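Putative fimbrium tip subunit Fim1C (Bacteroides ovatus, PDB 4EPS) is probably a component of the tip of the fimbrium, a filamentous cell-surface appendage that mediates adhesion and biofilm formation. Local coordinates at residues His266-Gly278 with Pro288-Val300. Residues are numbered along the deposited sequence; the frame is centred on the assembly and turned at random.
Sequences HHLQVGDYYYADG and PAKDNCIGIVCWV. With SO4 (sulfate ion), chain F.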
ATOM      1  N   HIS A 266      -0.441   5.619   2.410  1.00 19.13           N
ATOM      2  CA  HIS A 266      -0.240   5.267   3.804  1.00 18.65           C
ATOM      3  C   HIS A 266      -1.363   4.392   4.319  1.00 20.36           C
ATOM      4  O   HIS A 266      -2.532   4.763   4.219  1.00 18.74           O
ATOM      5  CB  HIS A 266      -0.116   6.545   4.685  1.00 18.23           C
ATOM      6  CG  HIS A 266       0.047   6.238   6.151  1.00 20.84           C
ATOM      7  ND1 HIS A 266       1.256   5.765   6.663  1.00 22.86           N
ATOM      8  CD2 HIS A 266      -0.872   6.274   7.150  1.00 22.84           C
ATOM      9  CE1 HIS A 266       1.042   5.540   7.962  1.00 22.74           C
ATOM     10  NE2 HIS A 266      -0.226   5.824   8.306  1.00 22.95           N
ATOM     11  N   HIS A 267      -1.002   3.266   4.929  1.00 17.86           N
ATOM     12  CA  HIS A 267      -1.981   2.389   5.610  1.00 17.13           C
ATOM     13  C   HIS A 267      -2.419   3.075   6.903  1.00 20.28           C
ATOM     14  O   HIS A 267      -1.662   3.107   7.878  1.00 19.27           O
ATOM     15  CB  HIS A 267      -1.395   0.995   5.899  1.00 17.87           C
ATOM     16  CG  HIS A 267      -2.339   0.089   6.670  1.00 19.52           C
ATOM     17  ND1 HIS A 267      -1.868  -1.022   7.342  1.00 20.53           N
ATOM     18  CD2 HIS A 267      -3.695   0.135   6.793  1.00 19.58           C
ATOM     19  CE1 HIS A 267      -2.937  -1.602   7.892  1.00 20.21           C
ATOM     20  NE2 HIS A 267      -4.058  -0.941   7.597  1.00 20.06           N
ATOM     21  N   LEU A 268      -3.619   3.666   6.891  1.00 18.37           N
ATOM     22  CA  LEU A 268      -4.100   4.445   8.044  1.00 17.82           C
ATOM     23  C   LEU A 268      -4.597   3.496   9.151  1.00 19.42           C
ATOM     24  O   LEU A 268      -5.497   2.691   8.935  1.00 18.70           O
ATOM     25  CB  LEU A 268      -5.213   5.431   7.597  1.00 17.70           C
ATOM     26  CG  LEU A 268      -5.779   6.401   8.663  1.00 21.04           C
ATOM     27  CD1 LEU A 268      -4.665   7.345   9.230  1.00 20.02           C
ATOM     28  CD2 LEU A 268      -6.919   7.253   8.057  1.00 21.15           C
ATOM     29  N   GLN A 269      -4.021   3.606  10.341  1.00 17.53           N
ATOM     30  CA  GLN A 269      -4.401   2.731  11.463  1.00 17.79           C
ATOM     31  C   GLN A 269      -4.583   3.478  12.752  1.00 19.62           C
ATOM     32  O   GLN A 269      -3.921   4.486  12.995  1.00 18.59           O
ATOM     33  CB  GLN A 269      -3.295   1.671  11.690  1.00 19.29           C
ATOM     34  CG  GLN A 269      -3.123   0.709  10.494  1.00 18.35           C
ATOM     35  CD  GLN A 269      -2.115  -0.343  10.822  1.00 22.30           C
ATOM     36  OE1 GLN A 269      -0.886  -0.123  10.794  1.00 25.35           O
ATOM     37  NE2 GLN A 269      -2.607  -1.481  11.196  1.00 16.75           N
ATOM     38  N   VAL A 270      -5.408   2.914  13.643  1.00 16.62           N
ATOM     39  CA  VAL A 270      -5.521   3.430  15.013  1.00 17.46           C
ATOM     40  C   VAL A 270      -4.105   3.368  15.631  1.00 19.41           C
ATOM     41  O   VAL A 270      -3.399   2.372  15.460  1.00 19.86           O
ATOM     42  CB  VAL A 270      -6.538   2.578  15.831  1.00 20.49           C
ATOM     43  CG1 VAL A 270      -6.477   2.925  17.330  1.00 20.13           C
ATOM     44  CG2 VAL A 270      -7.966   2.720  15.266  1.00 21.31           C
ATOM     45  N   GLY A 271      -3.713   4.409  16.332  1.00 18.53           N
ATOM     46  CA  GLY A 271      -2.390   4.470  16.937  1.00 18.12           C
ATOM     47  C   GLY A 271      -1.399   5.274  16.115  1.00 21.40           C
ATOM     48  O   GLY A 271      -0.304   5.569  16.597  1.00 20.31           O
ATOM     49  N   ASP A 272      -1.749   5.638  14.863  1.00 17.25           N
ATOM     50  CA  ASP A 272      -0.836   6.454  14.059  1.00 15.58           C
ATOM     51  C   ASP A 272      -0.666   7.856  14.689  1.00 19.28           C
ATOM     52  O   ASP A 272      -1.606   8.369  15.309  1.00 19.18           O
ATOM     53  CB  ASP A 272      -1.326   6.603  12.621  1.00 15.95           C
ATOM     54  CG  ASP A 272      -1.177   5.371  11.729  1.00 20.37           C
ATOM     55  OD1 ASP A 272      -0.561   4.356  12.187  1.00 19.52           O
ATOM     56  OD2 ASP A 272      -1.667   5.416  10.589  1.00 22.34           O
ATOM     57  N   TYR A 273       0.519   8.454  14.540  1.00 17.38           N
ATOM     58  CA  TYR A 273       0.826   9.795  15.086  1.00 16.68           C
ATOM     59  C   TYR A 273       0.328  10.864  14.117  1.00 20.62           C
ATOM     60  O   TYR A 273       0.595  10.789  12.914  1.00 20.59           O
ATOM     61  CB  TYR A 273       2.358   9.950  15.354  1.00 17.49           C
ATOM     62  CG  TYR A 273       2.865   8.935  16.357  1.00 18.45           C
ATOM     63  CD1 TYR A 273       2.758   9.169  17.729  1.00 18.81           C
ATOM     64  CD2 TYR A 273       3.476   7.753  15.936  1.00 18.42           C
ATOM     65  CE1 TYR A 273       3.223   8.236  18.658  1.00 19.48           C
ATOM     66  CE2 TYR A 273       3.918   6.798  16.854  1.00 19.46           C
ATOM     67  CZ  TYR A 273       3.811   7.054  18.212  1.00 21.07           C
ATOM     68  OH  TYR A 273       4.254   6.121  19.117  1.00 19.96           O
ATOM     69  N   TYR A 274      -0.388  11.862  14.643  1.00 18.74           N
ATOM     70  CA  TYR A 274      -1.006  12.931  13.865  1.00 18.58           C
ATOM     71  C   TYR A 274      -0.342  14.268  14.168  1.00 21.88           C
ATOM     72  O   TYR A 274      -0.125  14.615  15.331  1.00 20.15           O
ATOM     73  CB  TYR A 274      -2.529  12.999  14.176  1.00 19.65           C
ATOM     74  CG  TYR A 274      -3.283  13.765  13.108  1.00 20.66           C
ATOM     75  CD1 TYR A 274      -3.634  13.158  11.905  1.00 22.30           C
ATOM     76  CD2 TYR A 274      -3.632  15.105  13.295  1.00 21.16           C
ATOM     77  CE1 TYR A 274      -4.339  13.854  10.925  1.00 21.30           C
ATOM     78  CE2 TYR A 274      -4.333  15.811  12.318  1.00 21.30           C
ATOM     79  CZ  TYR A 274      -4.684  15.180  11.136  1.00 23.00           C
ATOM     80  OH  TYR A 274      -5.348  15.872  10.158  1.00 22.68           O
ATOM     81  N   TYR A 275      -0.003  15.017  13.113  1.00 19.95           N
ATOM     82  CA  TYR A 275       0.777  16.254  13.251  1.00 19.72           C
ATOM     83  C   TYR A 275       0.004  17.528  12.868  1.00 23.16           C
ATOM     84  O   TYR A 275      -1.013  17.466  12.198  1.00 23.09           O
ATOM     85  CB  TYR A 275       2.083  16.125  12.417  1.00 20.47           C
ATOM     86  CG  TYR A 275       3.022  15.132  13.067  1.00 20.27           C
ATOM     87  CD1 TYR A 275       2.879  13.759  12.850  1.00 21.61           C
ATOM     88  CD2 TYR A 275       4.004  15.554  13.971  1.00 20.71           C
ATOM     89  CE1 TYR A 275       3.647  12.829  13.556  1.00 21.76           C
ATOM     90  CE2 TYR A 275       4.809  14.631  14.646  1.00 20.83           C
ATOM     91  CZ  TYR A 275       4.626  13.271  14.434  1.00 25.88           C
ATOM     92  OH  TYR A 275       5.391  12.358  15.119  1.00 22.98           O
ATOM     93  N   ALA A 276       0.513  18.689  13.314  1.00 22.36           N
ATOM     94  CA  ALA A 276      -0.080  20.014  13.108  1.00 22.70           C
ATOM     95  C   ALA A 276      -0.332  20.358  11.624  1.00 25.28           C
ATOM     96  O   ALA A 276      -1.262  21.112  11.326  1.00 25.66           O
ATOM     97  CB  ALA A 276       0.794  21.079  13.754  1.00 24.05           C
ATOM     98  N   ASP A 277       0.440  19.777  10.693  1.00 23.34           N
ATOM     99  CA  ASP A 277       0.243  20.065   9.266  1.00 23.80           C
ATOM    100  C   ASP A 277      -0.740  19.055   8.630  1.00 27.03           C
ATOM    101  O   ASP A 277      -1.050  19.154   7.436  1.00 26.65           O
ATOM    102  CB  ASP A 277       1.612  20.048   8.535  1.00 25.36           C
ATOM    103  CG  ASP A 277       2.309  18.689   8.507  1.00 31.98           C
ATOM    104  OD1 ASP A 277       1.932  17.798   9.323  1.00 28.48           O
ATOM    105  OD2 ASP A 277       3.278  18.537   7.730  1.00 33.80           O
ATOM    106  N   GLY A 278      -1.216  18.096   9.427  1.00 23.42           N
ATOM    107  CA  GLY A 278      -2.125  17.068   8.938  1.00 22.00           C
ATOM    108  C   GLY A 278      -1.401  15.814   8.502  1.00 23.83           C
ATOM    109  O   GLY A 278      -2.040  14.863   8.060  1.00 22.79           O
ATOM    110  N   PRO A 288       9.154   8.312  17.297  1.00 25.40           N
ATOM    111  CA  PRO A 288       8.351   9.361  16.674  1.00 24.41           C
ATOM    112  C   PRO A 288       8.790  10.758  17.086  1.00 29.57           C
ATOM    113  O   PRO A 288       9.178  10.948  18.235  1.00 30.11           O
ATOM    114  CB  PRO A 288       6.934   9.064  17.193  1.00 24.75           C
ATOM    115  CG  PRO A 288       7.114   8.341  18.437  1.00 28.62           C
ATOM    116  CD  PRO A 288       8.341   7.493  18.222  1.00 25.32           C
ATOM    117  N   ALA A 289       8.702  11.715  16.167  1.00 27.42           N
ATOM    118  CA  ALA A 289       8.991  13.117  16.458  1.00 27.73           C
ATOM    119  C   ALA A 289       7.912  13.670  17.374  1.00 29.71           C
ATOM    120  O   ALA A 289       6.720  13.505  17.094  1.00 26.88           O
ATOM    121  CB  ALA A 289       9.058  13.930  15.172  1.00 28.51           C
ATOM    122  N   LYS A 290       8.324  14.330  18.460  1.00 25.63           N
ATOM    123  CA  LYS A 290       7.412  14.974  19.407  1.00 26.28           C
ATOM    124  C   LYS A 290       6.973  16.311  18.847  1.00 29.70           C
ATOM    125  O   LYS A 290       5.827  16.710  19.041  1.00 28.73           O
ATOM    126  CB  LYS A 290       8.106  15.152  20.777  1.00 30.07           C
ATOM    127  CG  LYS A 290       7.214  15.731  21.880  1.00 42.53           C
ATOM    128  CD  LYS A 290       7.974  15.741  23.191  1.00 49.54           C
ATOM    129  CE  LYS A 290       7.193  16.340  24.323  1.00 51.44           C
ATOM    130  NZ  LYS A 290       7.878  16.088  25.621  1.00 56.84           N
ATOM    131  N   ASP A 291       7.897  17.027  18.157  1.00 28.02           N
ATOM    132  CA  ASP A 291       7.624  18.338  17.569  1.00 28.15           C
ATOM    133  C   ASP A 291       6.436  18.318  16.648  1.00 29.35           C
ATOM    134  O   ASP A 291       6.373  17.499  15.722  1.00 27.70           O
ATOM    135  CB  ASP A 291       8.843  18.903  16.790  1.00 31.22           C
ATOM    136  CG  ASP A 291       9.974  19.442  17.654  1.00 50.33           C
ATOM    137  OD1 ASP A 291       9.814  19.473  18.904  1.00 51.95           O
ATOM    138  OD2 ASP A 291      11.031  19.817  17.084  1.00 58.11           O
ATOM    139  N   ASN A 292       5.489  19.254  16.896  1.00 23.69           N
ATOM    140  CA  ASN A 292       4.263  19.440  16.127  1.00 23.02           C
ATOM    141  C   ASN A 292       3.324  18.215  16.160  1.00 23.18           C
ATOM    142  O   ASN A 292       2.346  18.212  15.413  1.00 23.47           O
ATOM    143  CB  ASN A 292       4.564  19.838  14.677  1.00 24.49           C
ATOM    144  CG  ASN A 292       5.236  21.193  14.578  1.00 46.06           C
ATOM    145  OD1 ASN A 292       6.327  21.327  14.034  1.00 47.53           O
ATOM    146  ND2 ASN A 292       4.646  22.204  15.190  1.00 34.95           N
ATOM    147  N   CYS A 293       3.573  17.219  17.033  1.00 21.34           N
ATOM    148  CA  CYS A 293       2.623  16.091  17.162  1.00 21.66           C
ATOM    149  C   CYS A 293       1.438  16.621  17.976  1.00 24.91           C
ATOM    150  O   CYS A 293       1.659  17.232  19.039  1.00 24.81           O
ATOM    151  CB  CYS A 293       3.249  14.861  17.819  1.00 21.60           C
ATOM    152  SG  CYS A 293       2.127  13.426  17.880  1.00 24.44           S
ATOM    153  N   ILE A 294       0.215  16.482  17.460  1.00 19.20           N
ATOM    154  CA  ILE A 294      -0.954  17.057  18.172  1.00 18.47           C
ATOM    155  C   ILE A 294      -1.904  15.977  18.683  1.00 22.77           C
ATOM    156  O   ILE A 294      -2.798  16.275  19.494  1.00 21.78           O
ATOM    157  CB  ILE A 294      -1.708  18.093  17.297  1.00 21.57           C
ATOM    158  CG1 ILE A 294      -2.323  17.436  16.040  1.00 23.01           C
ATOM    159  CG2 ILE A 294      -0.771  19.301  16.939  1.00 21.84           C
ATOM    160  CD1 ILE A 294      -3.334  18.332  15.259  1.00 25.22           C
ATOM    161  N   GLY A 295      -1.737  14.747  18.209  1.00 20.21           N
ATOM    162  CA  GLY A 295      -2.647  13.689  18.655  1.00 19.97           C
ATOM    163  C   GLY A 295      -2.333  12.332  18.065  1.00 21.26           C
ATOM    164  O   GLY A 295      -1.312  12.159  17.381  1.00 20.09           O
ATOM    165  N   ILE A 296      -3.191  11.363  18.384  1.00 18.17           N
ATOM    166  CA  ILE A 296      -3.101   9.974  17.913  1.00 18.01           C
ATOM    167  C   ILE A 296      -4.396   9.627  17.174  1.00 19.47           C
ATOM    168  O   ILE A 296      -5.490   9.897  17.673  1.00 18.68           O
ATOM    169  CB  ILE A 296      -2.891   8.997  19.137  1.00 22.36           C
ATOM    170  CG1 ILE A 296      -1.612   9.361  19.987  1.00 23.44           C
ATOM    171  CG2 ILE A 296      -2.870   7.527  18.698  1.00 24.61           C
ATOM    172  CD1 ILE A 296      -0.342   9.417  19.299  1.00 23.09           C
ATOM    173  N   VAL A 297      -4.276   8.946  16.051  1.00 16.53           N
ATOM    174  CA  VAL A 297      -5.468   8.476  15.321  1.00 15.67           C
ATOM    175  C   VAL A 297      -6.161   7.463  16.219  1.00 19.95           C
ATOM    176  O   VAL A 297      -5.533   6.469  16.622  1.00 19.92           O
ATOM    177  CB  VAL A 297      -5.064   7.859  13.957  1.00 18.42           C
ATOM    178  CG1 VAL A 297      -6.278   7.213  13.261  1.00 18.00           C
ATOM    179  CG2 VAL A 297      -4.427   8.928  13.050  1.00 18.22           C
ATOM    180  N   CYS A 298      -7.441   7.708  16.555  1.00 18.18           N
ATOM    181  CA  CYS A 298      -8.132   6.810  17.494  1.00 18.78           C
ATOM    182  C   CYS A 298      -9.296   6.052  16.859  1.00 22.83           C
ATOM    183  O   CYS A 298      -9.845   5.141  17.491  1.00 20.68           O
ATOM    184  CB  CYS A 298      -8.585   7.614  18.719  1.00 20.65           C
ATOM    185  SG  CYS A 298      -9.801   8.906  18.332  1.00 24.67           S
ATOM    186  N   TRP A 299      -9.618   6.317  15.588  1.00 20.46           N
ATOM    187  CA  TRP A 299     -10.715   5.611  14.892  1.00 21.18           C
ATOM    188  C   TRP A 299     -10.536   5.860  13.400  1.00 22.80           C
ATOM    189  O   TRP A 299     -10.183   6.967  13.022  1.00 22.39           O
ATOM    190  CB  TRP A 299     -12.088   6.113  15.391  1.00 21.28           C
ATOM    191  CG  TRP A 299     -13.249   5.288  14.913  1.00 23.72           C
ATOM    192  CD1 TRP A 299     -13.784   4.173  15.502  1.00 26.76           C
ATOM    193  CD2 TRP A 299     -14.036   5.548  13.745  1.00 23.87           C
ATOM    194  NE1 TRP A 299     -14.868   3.724  14.762  1.00 26.86           N
ATOM    195  CE2 TRP A 299     -15.026   4.541  13.667  1.00 28.38           C
ATOM    196  CE3 TRP A 299     -14.007   6.553  12.763  1.00 25.65           C
ATOM    197  CZ2 TRP A 299     -16.012   4.546  12.675  1.00 28.87           C
ATOM    198  CZ3 TRP A 299     -14.982   6.551  11.776  1.00 27.90           C
ATOM    199  CH2 TRP A 299     -15.942   5.532  11.714  1.00 29.11           C
ATOM    200  N   VAL A 300     -10.684   4.838  12.576  1.00 20.07           N
ATOM    201  CA  VAL A 300     -10.467   4.966  11.120  1.00 20.19           C
ATOM    202  C   VAL A 300     -11.788   4.685  10.392  1.00 24.54           C
ATOM    203  O   VAL A 300     -12.416   3.659  10.641  1.00 22.06           O
ATOM    204  CB  VAL A 300      -9.326   4.021  10.626  1.00 23.23           C
ATOM    205  CG1 VAL A 300      -9.175   4.067   9.081  1.00 22.80           C
ATOM    206  CG2 VAL A 300      -7.999   4.370  11.307  1.00 22.60           C
TER
HETATM  207  S   SO4 F 605      -6.964  -3.041   8.118  1.00 33.93           S
HETATM  208  O1  SO4 F 605      -5.873  -2.714   9.029  1.00 33.21           O
HETATM  209  O2  SO4 F 605      -6.855  -4.452   7.792  1.00 36.31           O
HETATM  210  O3  SO4 F 605      -8.217  -2.797   8.814  1.00 30.79           O
HETATM  211  O4  SO4 F 605      -6.899  -2.313   6.903  1.00 35.80           O
HETATM  212  O   HOH W   1       7.514  10.901  13.781  1.00 36.17           O
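Tyr275 OH is held by Ala289 O and by a water. It donates to Ala289 O at 2.6 Å, in the carbonyl plane and on a lone pair. It also accepts from the water, which in turn takes the N-H of Ala289. CG of Tyr275 lies anti to its carbonyl carbon (chi1 -70°), which lets the ring reach along the loop that leads into strand 293-300. Cys293 CB touches Tyr275 CE2 at 3.5 Å, with SG farther off above one face. The neighbouring Tyr273 ring carries Pro288 CB over the centre of one face, a CH-pi contact of 3.8 Å to the centroid. Strands 273-275 and 293-300 are adjacent in an antiparallel sheet, with strand 280-281 next to 273-275 and strand 334-338 next to 293-300. A classic beta bulge interrupts their pairing: Ile294 and Gly295 both face Tyr274. Tyr274 O takes Ile294 N at 2.9 Å and, more weakly, Gly295 N. Ile294 CG1 meets the Tyr274 ring at its edge, and the ring's hydroxyl bonds to Tyr187. Beyond the bulge, Gly271 N reaches Val297 O almost straight (176°). Asp272 CB packs on Val297 CG2 at 3.9 Å. The carboxylate OD2 of Asp272 is held from opposite faces by His266 NE2 and Gln269 N.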